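Local structure of probable TonB-dependent siderophore receptor PiuA (Acinetobacter baumannii, 5FP1) at residues 74-79 against 319-324; 230-235 against 300-305. The protein probably takes part in the first step of iron uptake by binding iron-chelating siderophores, possibly ferric enterobactin, at the outer membrane of Acinetobacter baumannii. All coordinates share one frame; numbering follows the deposited sequence.

Interaction 1. Residues 74-79 against 319-324. With C8E ((hydroxyethyloxy)tri(ethyloxy)octane), chain D; PO4 (phosphate ion), chain B.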
ATOM      1  N   ALA A  74       8.132   3.535   6.321  1.00 19.30           N
ATOM      2  CA  ALA A  74       9.261   2.632   6.471  1.00 19.97           C
ATOM      3  C   ALA A  74       9.089   1.777   7.713  1.00 20.12           C
ATOM      4  O   ALA A  74       8.241   2.073   8.572  1.00 19.68           O
ATOM      5  CB  ALA A  74      10.545   3.422   6.565  1.00 20.89           C
ATOM      6  N   GLY A  75       9.903   0.726   7.794  1.00 21.27           N
ATOM      7  CA  GLY A  75       9.917  -0.160   8.941  1.00 22.68           C
ATOM      8  C   GLY A  75      10.901   0.211  10.024  1.00 21.13           C
ATOM      9  O   GLY A  75      11.760   1.062   9.843  1.00 20.80           O
ATOM     10  N   GLU A  76      10.772  -0.437  11.172  1.00 19.97           N
ATOM     11  CA  GLU A  76      11.760  -0.272  12.238  1.00 22.76           C
ATOM     12  C   GLU A  76      11.735  -1.486  13.150  1.00 23.47           C
ATOM     13  O   GLU A  76      11.474  -2.591  12.689  1.00 24.83           O
ATOM     14  CB  GLU A  76      11.554   1.019  13.021  1.00 25.99           C
ATOM     15  CG  GLU A  76      12.865   1.627  13.512  1.00 35.30           C
ATOM     16  CD  GLU A  76      12.892   1.797  15.030  1.00 47.18           C
ATOM     17  OE1 GLU A  76      13.051   0.774  15.730  1.00 48.51           O
ATOM     18  OE2 GLU A  76      12.759   2.943  15.525  1.00 45.23           O
ATOM     19  N   GLY A  77      12.093  -1.316  14.419  1.00 20.05           N
ATOM     20  CA  GLY A  77      12.213  -2.447  15.308  1.00 23.65           C
ATOM     21  C   GLY A  77      10.888  -3.102  15.645  1.00 23.73           C
ATOM     22  O   GLY A  77      10.833  -4.317  15.841  1.00 27.43           O
ATOM     23  N   GLY A  78       9.833  -2.297  15.693  1.00 21.71           N
ATOM     24  CA  GLY A  78       8.514  -2.755  16.084  1.00 21.81           C
ATOM     25  C   GLY A  78       7.466  -2.750  14.999  1.00 22.35           C
ATOM     26  O   GLY A  78       6.278  -2.888  15.278  1.00 22.77           O
ATOM     27  N   ASN A  79       7.878  -2.567  13.740  1.00 18.76           N
ATOM     28  CA  ASN A  79       6.938  -2.692  12.641  1.00 19.17           C
ATOM     29  C   ASN A  79       7.607  -3.111  11.353  1.00 18.75           C
ATOM     30  O   ASN A  79       8.719  -2.671  11.081  1.00 17.55           O
ATOM     31  CB  ASN A  79       6.175  -1.397  12.440  1.00 25.19           C
ATOM     32  CG  ASN A  79       7.037  -0.287  11.893  1.00 25.02           C
ATOM     33  OD1 ASN A  79       7.938   0.208  12.564  1.00 30.24           O
ATOM     34  ND2 ASN A  79       6.711   0.161  10.679  1.00 29.73           N
ATOM     35  N   ARG A 319      22.617  -1.594  13.205  1.00 15.85           N
ATOM     36  CA  ARG A 319      21.508  -1.950  14.084  1.00 16.24           C
ATOM     37  C   ARG A 319      20.631  -2.985  13.410  1.00 15.63           C
ATOM     38  O   ARG A 319      20.271  -2.828  12.258  1.00 16.58           O
ATOM     39  CB  ARG A 319      20.670  -0.713  14.433  1.00 16.88           C
ATOM     40  CG  ARG A 319      19.290  -1.009  14.998  1.00 18.36           C
ATOM     41  CD  ARG A 319      19.274  -1.705  16.366  1.00 17.12           C
ATOM     42  NE  ARG A 319      17.935  -2.261  16.562  1.00 17.98           N
ATOM     43  CZ  ARG A 319      16.897  -1.644  17.123  1.00 18.92           C
ATOM     44  NH1 ARG A 319      17.020  -0.461  17.682  1.00 20.49           N
ATOM     45  NH2 ARG A 319      15.731  -2.254  17.155  1.00 19.41           N
ATOM     46  N   LEU A 320      20.321  -4.060  14.130  1.00 15.91           N
ATOM     47  CA  LEU A 320      19.523  -5.164  13.572  1.00 16.66           C
ATOM     48  C   LEU A 320      18.035  -4.985  13.900  1.00 15.41           C
ATOM     49  O   LEU A 320      17.684  -4.703  15.049  1.00 16.86           O
ATOM     50  CB  LEU A 320      20.006  -6.523  14.122  1.00 16.02           C
ATOM     51  CG  LEU A 320      19.283  -7.774  13.596  1.00 15.72           C
ATOM     52  CD1 LEU A 320      20.286  -8.934  13.463  1.00 18.97           C
ATOM     53  CD2 LEU A 320      18.126  -8.171  14.476  1.00 16.85           C
ATOM     54  N   ASN A 321      17.211  -5.145  12.875  1.00 14.25           N
ATOM     55  CA  ASN A 321      15.761  -5.247  12.961  1.00 14.77           C
ATOM     56  C   ASN A 321      15.377  -6.589  12.354  1.00 17.06           C
ATOM     57  O   ASN A 321      15.956  -7.017  11.350  1.00 15.43           O
ATOM     58  CB  ASN A 321      15.055  -4.136  12.191  1.00 15.51           C
ATOM     59  CG  ASN A 321      15.203  -2.754  12.870  1.00 21.44           C
ATOM     60  OD1 ASN A 321      15.204  -2.639  14.079  1.00 29.68           O
ATOM     61  ND2 ASN A 321      15.318  -1.753  12.094  1.00 30.03           N
ATOM     62  N   SER A 322      14.443  -7.285  12.986  1.00 13.45           N
ATOM     63  CA  SER A 322      14.050  -8.596  12.526  1.00 15.11           C
ATOM     64  C   SER A 322      12.621  -8.913  12.917  1.00 15.03           C
ATOM     65  O   SER A 322      12.050  -8.297  13.836  1.00 17.66           O
ATOM     66  CB  SER A 322      14.963  -9.682  13.090  1.00 16.36           C
ATOM     67  OG  SER A 322      14.657  -9.953  14.446  1.00 16.50           O
ATOM     68  N   ALA A 323      12.057  -9.874  12.196  1.00 15.33           N
ATOM     69  CA  ALA A 323      10.805 -10.531  12.576  1.00 15.28           C
ATOM     70  C   ALA A 323      10.661 -11.844  11.811  1.00 16.94           C
ATOM     71  O   ALA A 323      11.227 -12.015  10.734  1.00 16.49           O
ATOM     72  CB  ALA A 323       9.607  -9.639  12.283  1.00 16.52           C
ATOM     73  N   ILE A 324       9.870 -12.748  12.372  1.00 14.63           N
ATOM     74  CA  ILE A 324       9.487 -13.982  11.719  1.00 16.46           C
ATOM     75  C   ILE A 324       8.003 -14.128  11.963  1.00 16.66           C
ATOM     76  O   ILE A 324       7.573 -14.254  13.117  1.00 16.49           O
ATOM     77  CB  ILE A 324      10.177 -15.217  12.344  1.00 17.98           C
ATOM     78  CG1 ILE A 324      11.692 -15.020  12.483  1.00 17.83           C
ATOM     79  CG2 ILE A 324       9.847 -16.469  11.517  1.00 22.27           C
ATOM     80  CD1 ILE A 324      12.350 -16.026  13.432  1.00 21.44           C
TER
HETATM   81  C1  C8E D1718       6.499 -18.160  12.789  1.00 40.17           C
HETATM   82  C2  C8E D1718       7.027 -17.439  14.011  1.00 34.85           C
HETATM   83  C3  C8E D1718       7.924 -18.394  14.789  1.00 41.26           C
HETATM   84  C4  C8E D1718       9.234 -17.739  15.175  1.00 48.89           C
HETATM   85  C5  C8E D1718       9.846 -18.370  16.416  1.00 46.94           C
HETATM   86  C6  C8E D1718      10.080 -19.863  16.274  1.00 54.44           C
HETATM   87  C7  C8E D1718      10.730 -20.382  17.544  1.00 50.35           C
HETATM   88  C8  C8E D1718      11.863 -21.355  17.258  1.00 50.03           C
HETATM   89  O9  C8E D1718      12.413 -21.767  18.512  1.00 61.09           O
HETATM   90  P   PO4 B1716      15.049   2.408  18.486  1.00 76.68           P
HETATM   91  O1  PO4 B1716      16.364   2.985  18.968  1.00 57.43           O
HETATM   92  O2  PO4 B1716      15.291   1.800  17.121  1.00 48.93           O
HETATM   93  O3  PO4 B1716      13.985   3.500  18.386  1.00 58.84           O
HETATM   94  O4  PO4 B1716      14.581   1.331  19.450  1.00 73.89           O
HETATM   95  O   HOH W   1      11.285  -5.440  12.991  1.00 21.85           O
HETATM   96  O   HOH W   2      13.494  -0.825  18.407  1.00 44.15           O
HETATM   97  O   HOH W   3      13.540  -5.999  15.387  1.00 21.50           O

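Interaction 2. Residues 230-235 against 300-305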
ATOM      1  N   PRO A 230      17.767  -7.226   1.797  1.00 17.43           N
ATOM      2  CA  PRO A 230      16.862  -6.082   1.966  1.00 17.13           C
ATOM      3  C   PRO A 230      17.581  -4.745   2.059  1.00 16.15           C
ATOM      4  O   PRO A 230      18.733  -4.657   2.498  1.00 18.52           O
ATOM      5  CB  PRO A 230      16.150  -6.396   3.297  1.00 17.15           C
ATOM      6  CG  PRO A 230      17.149  -7.201   4.063  1.00 16.46           C
ATOM      7  CD  PRO A 230      17.843  -8.052   3.019  1.00 16.98           C
ATOM      8  N   ASP A 231      16.897  -3.697   1.651  1.00 14.81           N
ATOM      9  CA  ASP A 231      17.446  -2.372   1.722  1.00 17.66           C
ATOM     10  C   ASP A 231      17.631  -1.904   3.144  1.00 15.95           C
ATOM     11  O   ASP A 231      17.015  -2.421   4.096  1.00 17.25           O
ATOM     12  CB  ASP A 231      16.553  -1.390   0.955  1.00 20.24           C
ATOM     13  CG  ASP A 231      17.324  -0.155   0.461  1.00 21.46           C
ATOM     14  OD1 ASP A 231      18.554  -0.055   0.690  1.00 20.51           O
ATOM     15  OD2 ASP A 231      16.672   0.706  -0.143  1.00 25.14           O
ATOM     16  N   SER A 232      18.530  -0.944   3.270  1.00 17.05           N
ATOM     17  CA  SER A 232      18.763  -0.209   4.484  1.00 17.36           C
ATOM     18  C   SER A 232      18.231   1.199   4.206  1.00 19.24           C
ATOM     19  O   SER A 232      17.216   1.386   3.521  1.00 23.59           O
ATOM     20  CB  SER A 232      20.262  -0.202   4.821  1.00 17.21           C
ATOM     21  OG  SER A 232      20.543   0.436   6.069  1.00 16.94           O
ATOM     22  N   GLY A 233      18.905   2.200   4.718  1.00 15.51           N
ATOM     23  CA  GLY A 233      18.513   3.570   4.466  1.00 14.54           C
ATOM     24  C   GLY A 233      19.683   4.507   4.692  1.00 15.67           C
ATOM     25  O   GLY A 233      20.816   4.047   4.849  1.00 16.98           O
ATOM     26  N   ILE A 234      19.397   5.807   4.713  1.00 14.41           N
ATOM     27  CA  ILE A 234      20.402   6.846   4.949  1.00 17.40           C
ATOM     28  C   ILE A 234      20.056   7.547   6.260  1.00 17.52           C
ATOM     29  O   ILE A 234      18.893   7.979   6.470  1.00 17.41           O
ATOM     30  CB  ILE A 234      20.474   7.845   3.789  1.00 16.73           C
ATOM     31  CG1 ILE A 234      20.698   7.125   2.464  1.00 17.29           C
ATOM     32  CG2 ILE A 234      21.550   8.905   4.045  1.00 17.04           C
ATOM     33  CD1 ILE A 234      21.984   6.309   2.381  1.00 19.39           C
ATOM     34  N   PRO A 235      21.021   7.601   7.184  1.00 16.36           N
ATOM     35  CA  PRO A 235      20.714   8.130   8.525  1.00 17.07           C
ATOM     36  C   PRO A 235      20.484   9.638   8.497  1.00 18.69           C
ATOM     37  O   PRO A 235      21.153  10.333   7.736  1.00 17.43           O
ATOM     38  CB  PRO A 235      21.982   7.821   9.320  1.00 18.04           C
ATOM     39  CG  PRO A 235      23.076   7.812   8.288  1.00 18.23           C
ATOM     40  CD  PRO A 235      22.455   7.294   7.030  1.00 17.84           C
ATOM     41  N   VAL A 300      15.809  -9.985   8.399  1.00 16.07           N
ATOM     42  CA  VAL A 300      16.810  -9.248   9.174  1.00 15.47           C
ATOM     43  C   VAL A 300      17.311  -8.116   8.291  1.00 15.32           C
ATOM     44  O   VAL A 300      17.782  -8.358   7.169  1.00 15.11           O
ATOM     45  CB  VAL A 300      18.028 -10.136   9.542  1.00 17.41           C
ATOM     46  CG1 VAL A 300      19.159  -9.277  10.099  1.00 19.82           C
ATOM     47  CG2 VAL A 300      17.618 -11.190  10.552  1.00 19.24           C
ATOM     48  N   TRP A 301      17.177  -6.879   8.737  1.00 14.57           N
ATOM     49  CA  TRP A 301      17.669  -5.746   7.961  1.00 16.14           C
ATOM     50  C   TRP A 301      18.286  -4.688   8.873  1.00 16.09           C
ATOM     51  O   TRP A 301      18.130  -4.733  10.115  1.00 15.89           O
ATOM     52  CB  TRP A 301      16.600  -5.146   7.013  1.00 16.25           C
ATOM     53  CG  TRP A 301      15.494  -4.554   7.697  1.00 17.58           C
ATOM     54  CD1 TRP A 301      14.350  -5.196   8.128  1.00 17.98           C
ATOM     55  CD2 TRP A 301      15.366  -3.181   8.119  1.00 18.63           C
ATOM     56  NE1 TRP A 301      13.549  -4.308   8.799  1.00 18.34           N
ATOM     57  CE2 TRP A 301      14.139  -3.068   8.798  1.00 19.74           C
ATOM     58  CE3 TRP A 301      16.181  -2.048   8.004  1.00 21.07           C
ATOM     59  CZ2 TRP A 301      13.694  -1.854   9.352  1.00 20.08           C
ATOM     60  CZ3 TRP A 301      15.736  -0.850   8.539  1.00 21.60           C
ATOM     61  CH2 TRP A 301      14.518  -0.765   9.220  1.00 25.73           C
ATOM     62  N   THR A 302      19.000  -3.756   8.253  1.00 15.90           N
ATOM     63  CA  THR A 302      19.833  -2.818   8.983  1.00 16.50           C
ATOM     64  C   THR A 302      19.257  -1.430   9.062  1.00 16.07           C
ATOM     65  O   THR A 302      18.990  -0.791   8.035  1.00 16.40           O
ATOM     66  CB  THR A 302      21.237  -2.718   8.351  1.00 18.13           C
ATOM     67  OG1 THR A 302      21.872  -3.994   8.423  1.00 19.06           O
ATOM     68  CG2 THR A 302      22.064  -1.690   9.077  1.00 18.85           C
ATOM     69  N   ASN A 303      19.113  -0.946  10.292  1.00 14.36           N
ATOM     70  CA  ASN A 303      18.879   0.473  10.563  1.00 14.23           C
ATOM     71  C   ASN A 303      20.268   1.161  10.614  1.00 16.88           C
ATOM     72  O   ASN A 303      21.125   0.769  11.416  1.00 16.80           O
ATOM     73  CB  ASN A 303      18.099   0.596  11.879  1.00 16.16           C
ATOM     74  CG  ASN A 303      17.999   2.027  12.433  1.00 15.82           C
ATOM     75  OD1 ASN A 303      18.780   2.932  12.105  1.00 17.03           O
ATOM     76  ND2 ASN A 303      17.068   2.198  13.355  1.00 17.92           N
ATOM     77  N   PRO A 304      20.508   2.152   9.736  1.00 14.90           N
ATOM     78  CA  PRO A 304      21.843   2.786   9.683  1.00 16.51           C
ATOM     79  C   PRO A 304      22.088   3.714  10.899  1.00 15.06           C
ATOM     80  O   PRO A 304      21.636   4.862  10.942  1.00 16.65           O
ATOM     81  CB  PRO A 304      21.793   3.567   8.371  1.00 15.96           C
ATOM     82  CG  PRO A 304      20.354   3.993   8.285  1.00 18.03           C
ATOM     83  CD  PRO A 304      19.577   2.787   8.784  1.00 16.62           C
ATOM     84  N   ASP A 305      22.739   3.138  11.902  1.00 13.95           N
ATOM     85  CA  ASP A 305      23.247   3.795  13.113  1.00 15.90           C
ATOM     86  C   ASP A 305      22.267   4.013  14.266  1.00 15.58           C
ATOM     87  O   ASP A 305      22.701   4.239  15.378  1.00 16.16           O
ATOM     88  CB  ASP A 305      23.994   5.094  12.827  1.00 17.19           C
ATOM     89  CG  ASP A 305      25.106   5.335  13.850  1.00 19.07           C
ATOM     90  OD1 ASP A 305      25.847   4.357  14.110  1.00 18.11           O
ATOM     91  OD2 ASP A 305      25.263   6.478  14.366  1.00 18.61           O
TER
HETATM   92  O   HOH W   4      19.695  -4.059   5.371  1.00 16.51           O

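Interaction 1. Residues 74-79 against 319-324
Arg319 starts with CG anti to the backbone N (chi1 163°) and bends at chi2 (66°), while Asn321 swings CG beside its backbone N (chi1 -71°); both side chains then lie against Glu76 and Gly77. The contact joins plug to barrel in the TonB-dependent receptor fold: a plug loop meets barrel strand 315-341. Asn321 CG packs 3.7 Å from Glu76 C. Gly77, with no side chain, lets Arg319 NH2 come within 4.0 Å of its CA. Arg319 NE donates to Leu320 O, which lies near the guanidinium plane, and this bond steadies the rotation of the group. Glu76 OE1 takes the N-H of Gly77 on its anti side. Glu76 OE1 stands 4.3 Å from Arg319 NH2 but well out of the guanidinium plane, so the two are linked by opposite charge and by water 2. That water accepts from NH2 and donates to OE1 and to a phosphate, probably from the crystallisation liquor, which Arg319 NH1 holds weakly; NH1 also has a salt bridge to Asp306. Farther along the strand, Ser322 N donates to water 3 at 2.9 Å, and the oxygen of this water sits 3.2 Å from Gly77 O.

Interaction 2. Residues 230-235 against 300-305
From Pro230 to Pro235 the chain runs in nearly the same direction as Val300 to Pro304, 23° apart end to end, with CA atoms 5.3 Å apart at Ser232 and Thr302. The arrangement is not a regular strand pairing: 230-235 belongs to the long excursion between barrel strands 215-226 and 264-279, while 300-304 ends strand 284-304. Ile234 bonds through its backbone to Ala702 of another strand, and water 4 sits between the two backbones, accepting from Thr302 N at 3.0 Å, with Pro230 O also near. Ser232 makes the direct bond. Its OG, anti to the backbone N (chi1 -176°), donates to Thr302 O at 2.8 Å, from above the carbonyl plane by 43°. Pro304 CD lies 3.7 Å from the same Ser232 OG. At one end of the contact Pro230 lays CG 3.6 Å from Trp301 CB, the side chains crossing at a slant, and the same CG also meets Val300 O. CE3 of the Trp301 ring comes 4.0 Å from Asp231 O. At the other end, Pro304 puts CG 3.5 Å from Gly233 O and brings CB to Pro235 CD, while Pro235 CB rests 3.4 Å from Pro304 O. Two polar ends look elsewhere: Asp231 forms a salt bridge with Lys189, and Thr302 OG1 bonds to Asp263. Pro230, Pro235 and Pro304 have no N-H to offer, which is consistent with the absence of a strand ladder between the two segments; a serine hydroxyl and a water take up backbone polar atoms instead. In chemical terms the excursion is held to the barrel wall by proline rings against carbonyl oxygens and against apolar side chains, with a single direct hydrogen bond, Ser232 OG to Thr302 O.

In the fold
Both contacts use the same piece of barrel wall, since strands 284-304 and 315-341 are antiparallel neighbours; Trp301 N to Asn321 O and Asn303 N to Arg319 O are probable hydrogen bonds between them. Interaction 1 brings the plug to this wall and is partly buried, watery and charged, with a phosphate at its margin. Interaction 2 is buried, made chiefly of proline rings, backbone carbonyls and one hydroxyl bond, and sets a segment of the barrel domain itself against the end of strand 284-304. Their centres lie 10 Å apart, and Gly75 O packs on Trp301 CH2, so the tryptophan touches both the plug loop and the 230-235 segment.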